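Local coordinates for protein farnesyltransferase, putative (Trypanosoma cruzi, PDB 3WCA) that probably condenses two molecules of farnesyl diphosphate into squalene, using NADPH or NADH and magnesium, as a first step toward lanosterol, at residues M143-T148 against C161-G166; D156-C161 against M196-Q201; A255-H260 against A289-V294. The protein carries 1 engineered substitution. All coordinates share one frame; numbering follows the deposited sequence.

Interaction 1: residues M143-T148 against C161-G166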
loop_
_atom_site.group_PDB
_atom_site.type_symbol
_atom_site.label_atom_id
_atom_site.label_comp_id
_atom_site.label_asym_id
_atom_site.label_seq_id
_atom_site.Cartn_x
_atom_site.Cartn_y
_atom_site.Cartn_z
ATOM N N MET A 143 -7.319 -6.686 10.774
ATOM C CA MET A 143 -7.708 -7.640 9.751
ATOM C C MET A 143 -8.846 -8.504 10.292
ATOM O O MET A 143 -9.797 -8.809 9.568
ATOM C CB MET A 143 -6.532 -8.538 9.363
ATOM C CG MET A 143 -5.382 -7.842 8.631
ATOM S SD MET A 143 -4.028 -9.017 8.360
ATOM C CE MET A 143 -3.198 -8.298 6.908
ATOM N N CYS A 144 -8.741 -8.907 11.558
ATOM C CA CYS A 144 -9.772 -9.735 12.174
ATOM C C CYS A 144 -11.116 -9.032 12.112
ATOM O O CYS A 144 -12.130 -9.652 11.797
ATOM C CB CYS A 144 -9.422 -10.061 13.633
ATOM S SG CYS A 144 -8.168 -11.355 13.830
ATOM N N ASP A 145 -11.115 -7.736 12.398
ATOM C CA ASP A 145 -12.343 -6.953 12.364
ATOM C C ASP A 145 -13.015 -7.025 10.998
ATOM O O ASP A 145 -14.230 -7.217 10.912
ATOM C CB ASP A 145 -12.052 -5.490 12.726
ATOM C CG ASP A 145 -13.310 -4.618 12.715
ATOM O OD1 ASP A 145 -14.408 -5.139 13.015
ATOM O OD2 ASP A 145 -13.201 -3.406 12.422
ATOM N N PHE A 146 -12.233 -6.882 9.929
ATOM C CA PHE A 146 -12.793 -6.918 8.579
ATOM C C PHE A 146 -12.890 -8.303 7.960
ATOM O O PHE A 146 -13.276 -8.439 6.806
ATOM C CB PHE A 146 -12.018 -5.982 7.647
ATOM C CG PHE A 146 -12.341 -4.533 7.853
ATOM C CD1 PHE A 146 -13.536 -4.003 7.374
ATOM C CD2 PHE A 146 -11.485 -3.712 8.583
ATOM C CE1 PHE A 146 -13.878 -2.675 7.622
ATOM C CE2 PHE A 146 -11.816 -2.380 8.835
ATOM C CZ PHE A 146 -13.020 -1.861 8.352
ATOM N N LEU A 147 -12.525 -9.333 8.713
ATOM C CA LEU A 147 -12.650 -10.688 8.195
ATOM C C LEU A 147 -14.086 -11.118 8.484
ATOM O O LEU A 147 -14.625 -12.014 7.835
ATOM C CB LEU A 147 -11.679 -11.641 8.890
ATOM C CG LEU A 147 -10.351 -11.939 8.192
ATOM C CD1 LEU A 147 -9.549 -12.893 9.056
ATOM C CD2 LEU A 147 -10.602 -12.559 6.822
ATOM N N THR A 148 -14.700 -10.443 9.454
ATOM C CA THR A 148 -16.066 -10.739 9.858
ATOM C C THR A 148 -17.094 -9.706 9.369
ATOM O O THR A 148 -18.216 -9.646 9.878
ATOM C CB THR A 148 -16.156 -10.882 11.407
ATOM O OG1 THR A 148 -17.526 -11.054 11.796
ATOM C CG2 THR A 148 -15.574 -9.656 12.103
ATOM N N CYS A 161 -7.933 0.503 5.081
ATOM C CA CYS A 161 -6.685 0.894 4.443
ATOM C C CYS A 161 -5.667 1.218 5.524
ATOM O O CYS A 161 -4.476 0.932 5.376
ATOM C CB CYS A 161 -6.890 2.114 3.525
ATOM S SG CYS A 161 -7.733 1.712 1.964
ATOM N N HIS A 162 -6.147 1.813 6.613
ATOM C CA HIS A 162 -5.288 2.165 7.738
ATOM C C HIS A 162 -4.632 0.911 8.311
ATOM O O HIS A 162 -3.416 0.867 8.497
ATOM C CB HIS A 162 -6.106 2.865 8.830
ATOM C CG HIS A 162 -5.406 2.960 10.149
ATOM N ND1 HIS A 162 -4.326 3.788 10.361
ATOM C CD2 HIS A 162 -5.627 2.318 11.323
ATOM C CE1 HIS A 162 -3.910 3.653 11.610
ATOM N NE2 HIS A 162 -4.682 2.766 12.214
ATOM N N TYR A 163 -5.440 -0.112 8.567
ATOM C CA TYR A 163 -4.946 -1.361 9.133
ATOM C C TYR A 163 -3.962 -2.136 8.266
ATOM O O TYR A 163 -3.042 -2.763 8.793
ATOM C CB TYR A 163 -6.105 -2.319 9.467
ATOM C CG TYR A 163 -7.014 -1.907 10.623
ATOM C CD1 TYR A 163 -6.493 -1.590 11.879
ATOM C CD2 TYR A 163 -8.398 -1.877 10.462
ATOM C CE1 TYR A 163 -7.336 -1.254 12.953
ATOM C CE2 TYR A 163 -9.249 -1.544 11.519
ATOM C CZ TYR A 163 -8.716 -1.235 12.760
ATOM O OH TYR A 163 -9.567 -0.901 13.793
ATOM N N VAL A 164 -4.150 -2.123 6.948
ATOM C CA VAL A 164 -3.265 -2.908 6.112
ATOM C C VAL A 164 -2.185 -2.148 5.366
ATOM O O VAL A 164 -1.324 -2.776 4.755
ATOM C CB VAL A 164 -4.067 -3.769 5.088
ATOM C CG1 VAL A 164 -5.110 -4.631 5.838
ATOM C CG2 VAL A 164 -4.739 -2.868 4.041
ATOM N N ALA A 165 -2.224 -0.819 5.428
ATOM C CA ALA A 165 -1.256 0.015 4.729
ATOM C C ALA A 165 -0.871 1.270 5.513
ATOM O O ALA A 165 0.305 1.619 5.603
ATOM C CB ALA A 165 -1.813 0.410 3.369
ATOM N N GLY A 166 -1.863 1.955 6.062
ATOM C CA GLY A 166 -1.578 3.152 6.829
ATOM C C GLY A 166 -0.635 2.860 7.991
ATOM O O GLY A 166 0.222 3.685 8.331
#
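Phe146 and Tyr163 meet at their ring edges. CE2 of Phe146 lies 3.8 Å from CE2 of Tyr163, and CD2 of Tyr163 is equally near. Each ring touches the other close to its own plane, and the two side chains cross at about a right angle. No ring face is used between them, so this is an edge contact and not a stack. In both residues CG lies anti to the carbonyl carbon, beside the backbone N (chi1 -76° for Phe146, -69° for Tyr163), which leans each ring into the gap between the helices.

Asp145 approaches the same tyrosine obliquely, with OD2 4.5 Å from Tyr163 CE2. Its carboxylate is chiefly engaged by Arg149, through a salt bridge from the same oxygen.

Beyond the rings, Met143 CG rests 4.3 Å from Val164 CG1. The Met143 side chain is extended at chi2 and reaches on toward the metal site. Its nearest side-chain atom is about 3 Å from the side chain of Glu71, a magnesium ligand in this structure.

Residues 162-166 form a wider pi-type turn. Gly166 N bonds to Cys161 O at 2.9 Å, and a weak bond from Ala165 N meets the same oxygen.

The contact joins the end of helix 126-147 to helix 154-179, two helices of the all-helical squalene/phytoene synthase fold, beside the magnesium site. Their local axes come within 10.3 Å at 135°. Helix 51-72 packs on Met143, helix 78-84 lies against Cys144 and Leu147, and helix 191-207 touches Cys161 and Ala165.

Interaction 2: residues D156-C161 against M196-Q201; sequences DYDLYC and MGLFLQ. With FPS (S-[(2E,6E)-3,7,11-trimethyldodeca-2,6,10-trienyl] trihydrogen thiodiphosphate), chain E.
The Gln201 amide turns its OE1 to the ligand, 3.6 Å from FPS C3 of the farnesyl chain, while the aliphatic Gln201 CG meets Cys161 SG at 4.0 Å. CG sits anti to the backbone N (chi1 -172°), and a bend at chi2 then brings the amide round to the ligand. The Asp158 carboxylate borders on Leu198, with Asp158 CG 4.4 Å from Leu198 CD2. Its OD1 makes a salt bridge to Lys202.

Cys161 and Leu198 form the tight apolar part. Cys161 CB is 3.6 Å from Leu198 CG, and the methyl CD1 lies alongside the same carbon. The local axes of 156-161 and 196-201 pass 10.0 Å apart at 107°, a steep crossing.

Helix 191-207 turns another side to the ligand. Met196 CB lies 3.6 Å from FPS C15, at the far end of the chain. Gly197 CA and Leu200 CD1 line the middle. Tyr160 OH is hydrogen-bonded to Glu71 OE2, so it probably helps to position that magnesium ligand. Such a helix-walled pocket, with acidic residues holding magnesium near the diphosphate end, is characteristic of the squalene/phytoene synthase family.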
loop_
_atom_site.group_PDB
_atom_site.type_symbol
_atom_site.label_atom_id
_atom_site.label_comp_id
_atom_site.label_asym_id
_atom_site.label_seq_id
_atom_site.Cartn_x
_atom_site.Cartn_y
_atom_site.Cartn_z
ATOM N N ASP A 156 -15.318 2.919 6.537
ATOM C CA ASP A 156 -14.858 1.533 6.555
ATOM C C ASP A 156 -13.647 1.416 5.617
ATOM O O ASP A 156 -12.623 0.849 5.984
ATOM C CB ASP A 156 -15.949 0.576 6.043
ATOM C CG ASP A 156 -17.095 0.368 7.033
ATOM O OD1 ASP A 156 -18.146 -0.140 6.584
ATOM O OD2 ASP A 156 -16.959 0.683 8.237
ATOM N N TYR A 157 -13.791 1.944 4.402
ATOM C CA TYR A 157 -12.737 1.912 3.383
ATOM C C TYR A 157 -11.445 2.484 3.973
ATOM O O TYR A 157 -10.413 1.820 3.981
ATOM C CB TYR A 157 -13.201 2.722 2.163
ATOM C CG TYR A 157 -12.258 2.792 0.965
ATOM C CD1 TYR A 157 -11.580 1.659 0.491
ATOM C CD2 TYR A 157 -12.136 3.977 0.236
ATOM C CE1 TYR A 157 -10.814 1.712 -0.689
ATOM C CE2 TYR A 157 -11.375 4.040 -0.935
ATOM C CZ TYR A 157 -10.722 2.908 -1.396
ATOM O OH TYR A 157 -10.006 2.983 -2.579
ATOM N N ASP A 158 -11.521 3.711 4.484
ATOM C CA ASP A 158 -10.381 4.375 5.105
ATOM C C ASP A 158 -9.780 3.609 6.275
ATOM O O ASP A 158 -8.557 3.499 6.387
ATOM C CB ASP A 158 -10.784 5.767 5.581
ATOM C CG ASP A 158 -10.780 6.778 4.462
ATOM O OD1 ASP A 158 -10.955 6.375 3.300
ATOM O OD2 ASP A 158 -10.610 7.975 4.742
ATOM N N LEU A 159 -10.624 3.078 7.154
ATOM C CA LEU A 159 -10.109 2.352 8.308
ATOM C C LEU A 159 -9.416 1.063 7.892
ATOM O O LEU A 159 -8.361 0.722 8.431
ATOM C CB LEU A 159 -11.228 2.063 9.321
ATOM C CG LEU A 159 -10.814 1.368 10.630
ATOM C CD1 LEU A 159 -9.828 2.255 11.407
ATOM C CD2 LEU A 159 -12.074 1.059 11.481
ATOM N N TYR A 160 -9.996 0.344 6.937
ATOM C CA TYR A 160 -9.377 -0.895 6.476
ATOM C C TYR A 160 -8.012 -0.595 5.831
ATOM O O TYR A 160 -7.059 -1.358 6.006
ATOM C CB TYR A 160 -10.275 -1.632 5.471
ATOM C CG TYR A 160 -9.645 -2.904 4.940
ATOM C CD1 TYR A 160 -9.623 -4.069 5.708
ATOM C CD2 TYR A 160 -9.013 -2.926 3.691
ATOM C CE1 TYR A 160 -8.980 -5.225 5.248
ATOM C CE2 TYR A 160 -8.369 -4.071 3.222
ATOM C CZ TYR A 160 -8.353 -5.216 4.005
ATOM O OH TYR A 160 -7.703 -6.346 3.555
ATOM N N CYS A 161 -7.933 0.503 5.081
ATOM C CA CYS A 161 -6.685 0.894 4.443
ATOM C C CYS A 161 -5.667 1.218 5.524
ATOM O O CYS A 161 -4.476 0.932 5.376
ATOM C CB CYS A 161 -6.890 2.114 3.525
ATOM S SG CYS A 161 -7.733 1.712 1.964
ATOM N N MET A 196 0.225 8.505 3.432
ATOM C CA MET A 196 1.182 7.882 2.518
ATOM C C MET A 196 0.765 6.440 2.243
ATOM O O MET A 196 0.740 6.009 1.098
ATOM C CB MET A 196 2.597 7.918 3.123
ATOM C CG MET A 196 3.258 9.312 3.124
ATOM S SD MET A 196 4.172 9.659 1.574
ATOM C CE MET A 196 5.458 8.387 1.707
ATOM N N GLY A 197 0.424 5.705 3.300
ATOM C CA GLY A 197 0.002 4.332 3.126
ATOM C C GLY A 197 -1.318 4.227 2.370
ATOM O O GLY A 197 -1.485 3.349 1.521
ATOM N N LEU A 198 -2.253 5.132 2.662
ATOM C CA LEU A 198 -3.548 5.092 2.002
ATOM C C LEU A 198 -3.470 5.383 0.522
ATOM O O LEU A 198 -4.169 4.750 -0.263
ATOM C CB LEU A 198 -4.539 6.053 2.670
ATOM C CG LEU A 198 -5.475 5.383 3.685
ATOM C CD1 LEU A 198 -4.654 4.725 4.768
ATOM C CD2 LEU A 198 -6.428 6.416 4.292
ATOM N N PHE A 199 -2.617 6.323 0.128
ATOM C CA PHE A 199 -2.491 6.641 -1.282
ATOM C C PHE A 199 -2.045 5.420 -2.065
ATOM O O PHE A 199 -2.557 5.159 -3.153
ATOM C CB PHE A 199 -1.496 7.777 -1.517
ATOM C CG PHE A 199 -1.472 8.266 -2.953
ATOM C CD1 PHE A 199 -2.637 8.751 -3.554
ATOM C CD2 PHE A 199 -0.299 8.229 -3.703
ATOM C CE1 PHE A 199 -2.636 9.192 -4.878
ATOM C CE2 PHE A 199 -0.281 8.667 -5.033
ATOM C CZ PHE A 199 -1.441 9.148 -5.624
ATOM N N LEU A 200 -1.093 4.670 -1.518
ATOM C CA LEU A 200 -0.612 3.482 -2.203
ATOM C C LEU A 200 -1.668 2.383 -2.236
ATOM O O LEU A 200 -1.935 1.804 -3.287
ATOM C CB LEU A 200 0.657 2.914 -1.535
ATOM C CG LEU A 200 1.917 3.782 -1.394
ATOM C CD1 LEU A 200 3.099 2.889 -0.955
ATOM C CD2 LEU A 200 2.236 4.464 -2.722
ATOM N N GLN A 201 -2.269 2.098 -1.083
ATOM C CA GLN A 201 -3.247 1.036 -1.011
ATOM C C GLN A 201 -4.439 1.333 -1.914
ATOM O O GLN A 201 -4.879 0.467 -2.647
ATOM C CB GLN A 201 -3.704 0.825 0.443
ATOM C CG GLN A 201 -4.590 -0.412 0.661
ATOM C CD GLN A 201 -3.900 -1.723 0.279
ATOM O OE1 GLN A 201 -2.741 -1.948 0.616
ATOM N NE2 GLN A 201 -4.619 -2.595 -0.414
HETATM C C1 FPS E . 1.031 -4.377 -1.563
HETATM S S1 FPS E . 2.467 -5.558 -1.533
HETATM C C2 FPS E . 1.118 -3.407 -0.345
HETATM C C3 FPS E . 0.794 -2.059 -0.238
HETATM C C4 FPS E . 0.244 -1.216 -1.367
HETATM C C5 FPS E . 1.027 -1.400 1.102
HETATM C C6 FPS E . 2.500 -1.082 1.508
HETATM C C7 FPS E . 2.481 0.270 2.191
HETATM C C8 FPS E . 3.525 1.086 2.399
HETATM C C10 FPS E . 3.219 2.405 3.133
HETATM C C9 FPS E . 4.959 0.769 1.956
HETATM C C11 FPS E . 4.166 3.517 2.742
HETATM C C12 FPS E . 4.147 4.576 3.813
HETATM C C13 FPS E . 5.196 5.348 4.172
HETATM C C14 FPS E . 6.587 5.252 3.530
HETATM C C15 FPS E . 4.973 6.374 5.280
HETATM P PA FPS E . 3.920 -4.949 -2.876
HETATM O O1A FPS E . 4.294 -3.463 -2.611
HETATM O O2A FPS E . 5.123 -5.834 -2.663
HETATM O O3A FPS E . 3.616 -5.303 -4.486
HETATM P PB FPS E . 2.314 -5.081 -5.545
HETATM O O1B FPS E . 2.801 -4.543 -6.924
HETATM O O2B FPS E . 1.636 -6.472 -5.815
HETATM O O3B FPS E . 1.329 -3.979 -4.972
#

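Interaction 3: residues A255-H260 against A289-V294; sequences ADALVH and ATLSLV
This is a buried, purely apolar contact between two helices of the all-helical squalene/phytoene synthase fold. It joins the C-terminal part of helix 243-258 to the C-terminal part of helix 274-294 and lies away from the ligand and metal sites. Leu291 carries it alone on its side, spreading its two methyls over two residues. Leu291 CD2 meets Leu258 CD2 at 3.7 Å and also comes near Leu258 CG. Leu291 CD1 approaches Ala257 CB more loosely, at 4.3 Å.

Leu291 CG is anti to the backbone N (chi1 -166°), which carries both methyls out to the facing helix. Leu258 is extended at chi2 (175°), and its methyl end comes nearer than its CB direction would suggest. The two side chains meet at a slant.

Other helices close round the pair. Phe199 of helix 191-207 and Leu336 of helix 322-338 touch Leu291, and Leu353 of helix 347-362 touches Leu258.

On helix 274-294, Ser292 turns its hydroxyl back to its own backbone. Ser292 OG donates to Ala289 O at 2.7 Å, tilted 28° from the carbonyl plane. Leu293 N reaches Ala289 O from the same face, at 3.1 Å.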
loop_
_atom_site.group_PDB
_atom_site.type_symbol
_atom_site.label_atom_id
_atom_site.label_comp_id
_atom_site.label_asym_id
_atom_site.label_seq_id
_atom_site.Cartn_x
_atom_site.Cartn_y
_atom_site.Cartn_z
ATOM N N ALA A 255 -10.977 10.290 -7.418
ATOM C CA ALA A 255 -11.175 11.531 -6.668
ATOM C C ALA A 255 -10.944 11.277 -5.187
ATOM O O ALA A 255 -10.359 12.092 -4.482
ATOM C CB ALA A 255 -12.593 12.064 -6.884
ATOM N N ASP A 256 -11.404 10.131 -4.712
ATOM C CA ASP A 256 -11.227 9.815 -3.308
ATOM C C ASP A 256 -9.741 9.635 -2.954
ATOM O O ASP A 256 -9.286 10.070 -1.895
ATOM C CB ASP A 256 -11.998 8.558 -2.960
ATOM C CG ASP A 256 -11.778 8.133 -1.529
ATOM O OD1 ASP A 256 -12.314 8.812 -0.632
ATOM O OD2 ASP A 256 -11.062 7.130 -1.306
ATOM N N ALA A 257 -8.975 9.018 -3.848
ATOM C CA ALA A 257 -7.548 8.803 -3.579
ATOM C C ALA A 257 -6.743 10.094 -3.646
ATOM O O ALA A 257 -5.766 10.257 -2.930
ATOM C CB ALA A 257 -6.972 7.785 -4.563
ATOM N N LEU A 258 -7.160 11.015 -4.505
ATOM C CA LEU A 258 -6.454 12.273 -4.670
ATOM C C LEU A 258 -6.414 13.109 -3.404
ATOM O O LEU A 258 -5.560 13.981 -3.264
ATOM C CB LEU A 258 -7.082 13.080 -5.804
ATOM C CG LEU A 258 -6.699 12.582 -7.195
ATOM C CD1 LEU A 258 -7.456 13.369 -8.268
ATOM C CD2 LEU A 258 -5.192 12.746 -7.362
ATOM N N VAL A 259 -7.346 12.845 -2.495
ATOM C CA VAL A 259 -7.421 13.557 -1.216
ATOM C C VAL A 259 -6.089 13.450 -0.468
ATOM O O VAL A 259 -5.672 14.379 0.221
ATOM C CB VAL A 259 -8.539 12.954 -0.290
ATOM C CG1 VAL A 259 -8.471 13.572 1.093
ATOM C CG2 VAL A 259 -9.925 13.208 -0.885
ATOM N N HIS A 260 -5.413 12.319 -0.629
ATOM C CA HIS A 260 -4.164 12.066 0.074
ATOM C C HIS A 260 -2.889 12.695 -0.457
ATOM O O HIS A 260 -1.911 12.796 0.276
ATOM C CB HIS A 260 -3.957 10.565 0.160
ATOM C CG HIS A 260 -5.132 9.841 0.726
ATOM N ND1 HIS A 260 -5.507 9.956 2.047
ATOM C CD2 HIS A 260 -6.041 9.025 0.142
ATOM C CE1 HIS A 260 -6.599 9.241 2.250
ATOM N NE2 HIS A 260 -6.942 8.668 1.112
ATOM N N ALA A 289 1.540 7.721 -11.028
ATOM C CA ALA A 289 1.609 7.404 -12.456
ATOM C C ALA A 289 0.493 6.408 -12.784
ATOM O O ALA A 289 -0.202 6.550 -13.798
ATOM C CB ALA A 289 2.979 6.805 -12.829
ATOM N N THR A 290 0.321 5.404 -11.929
ATOM C CA THR A 290 -0.732 4.420 -12.137
ATOM C C THR A 290 -2.104 5.112 -12.084
ATOM O O THR A 290 -2.961 4.894 -12.941
ATOM C CB THR A 290 -0.697 3.347 -11.053
ATOM O OG1 THR A 290 0.535 2.633 -11.138
ATOM C CG2 THR A 290 -1.847 2.370 -11.214
ATOM N N LEU A 291 -2.288 5.954 -11.071
ATOM C CA LEU A 291 -3.529 6.674 -10.883
ATOM C C LEU A 291 -3.872 7.544 -12.095
ATOM O O LEU A 291 -5.038 7.642 -12.481
ATOM C CB LEU A 291 -3.444 7.552 -9.630
ATOM C CG LEU A 291 -4.799 8.089 -9.160
ATOM C CD1 LEU A 291 -5.633 6.918 -8.593
ATOM C CD2 LEU A 291 -4.597 9.188 -8.123
ATOM N N SER A 292 -2.865 8.176 -12.692
ATOM C CA SER A 292 -3.110 9.021 -13.861
ATOM C C SER A 292 -3.521 8.160 -15.051
ATOM O O SER A 292 -4.250 8.610 -15.929
ATOM C CB SER A 292 -1.860 9.823 -14.220
ATOM O OG SER A 292 -0.868 9.001 -14.794
ATOM N N LEU A 293 -3.058 6.916 -15.068
ATOM C CA LEU A 293 -3.375 5.988 -16.145
ATOM C C LEU A 293 -4.744 5.326 -15.985
ATOM O O LEU A 293 -5.431 5.089 -16.976
ATOM C CB LEU A 293 -2.310 4.895 -16.230
ATOM C CG LEU A 293 -1.277 4.997 -17.352
ATOM C CD1 LEU A 293 -0.518 6.311 -17.269
ATOM C CD2 LEU A 293 -0.323 3.816 -17.247
ATOM N N VAL A 294 -5.146 5.015 -14.754
ATOM C CA VAL A 294 -6.431 4.364 -14.561
ATOM C C VAL A 294 -7.592 5.334 -14.611
ATOM O O VAL A 294 -8.721 4.934 -14.869
ATOM C CB VAL A 294 -6.532 3.594 -13.215
ATOM C CG1 VAL A 294 -5.445 2.541 -13.131
ATOM C CG2 VAL A 294 -6.471 4.567 -12.050
#

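In the fold
Interactions 1 and 2 share Cys161 and both use helix 154-179. They touch directly: Phe146 and Tyr160 pack edge-to-face, and Ala165 CB lies 3.5 Å from Gln201 CB. Interaction 1 is a surface contact of aromatic edges and a Met143-Val164 touch, with Met143 next to the magnesium ligands. Interaction 2 is partly buried, and its second helix also walls the farnesyl pocket. Interaction 3 is fully buried and made by aliphatic side chains alone. It has no helix in common with the others, yet it adjoins interaction 2, where Phe199 CE1 lies 3.8 Å from Leu291 CD2. Lys202 also joins that pair by salt bridges to Asp158 and Asp256. Interactions 1 and 3 do not touch; their centres are about 21 Å apart.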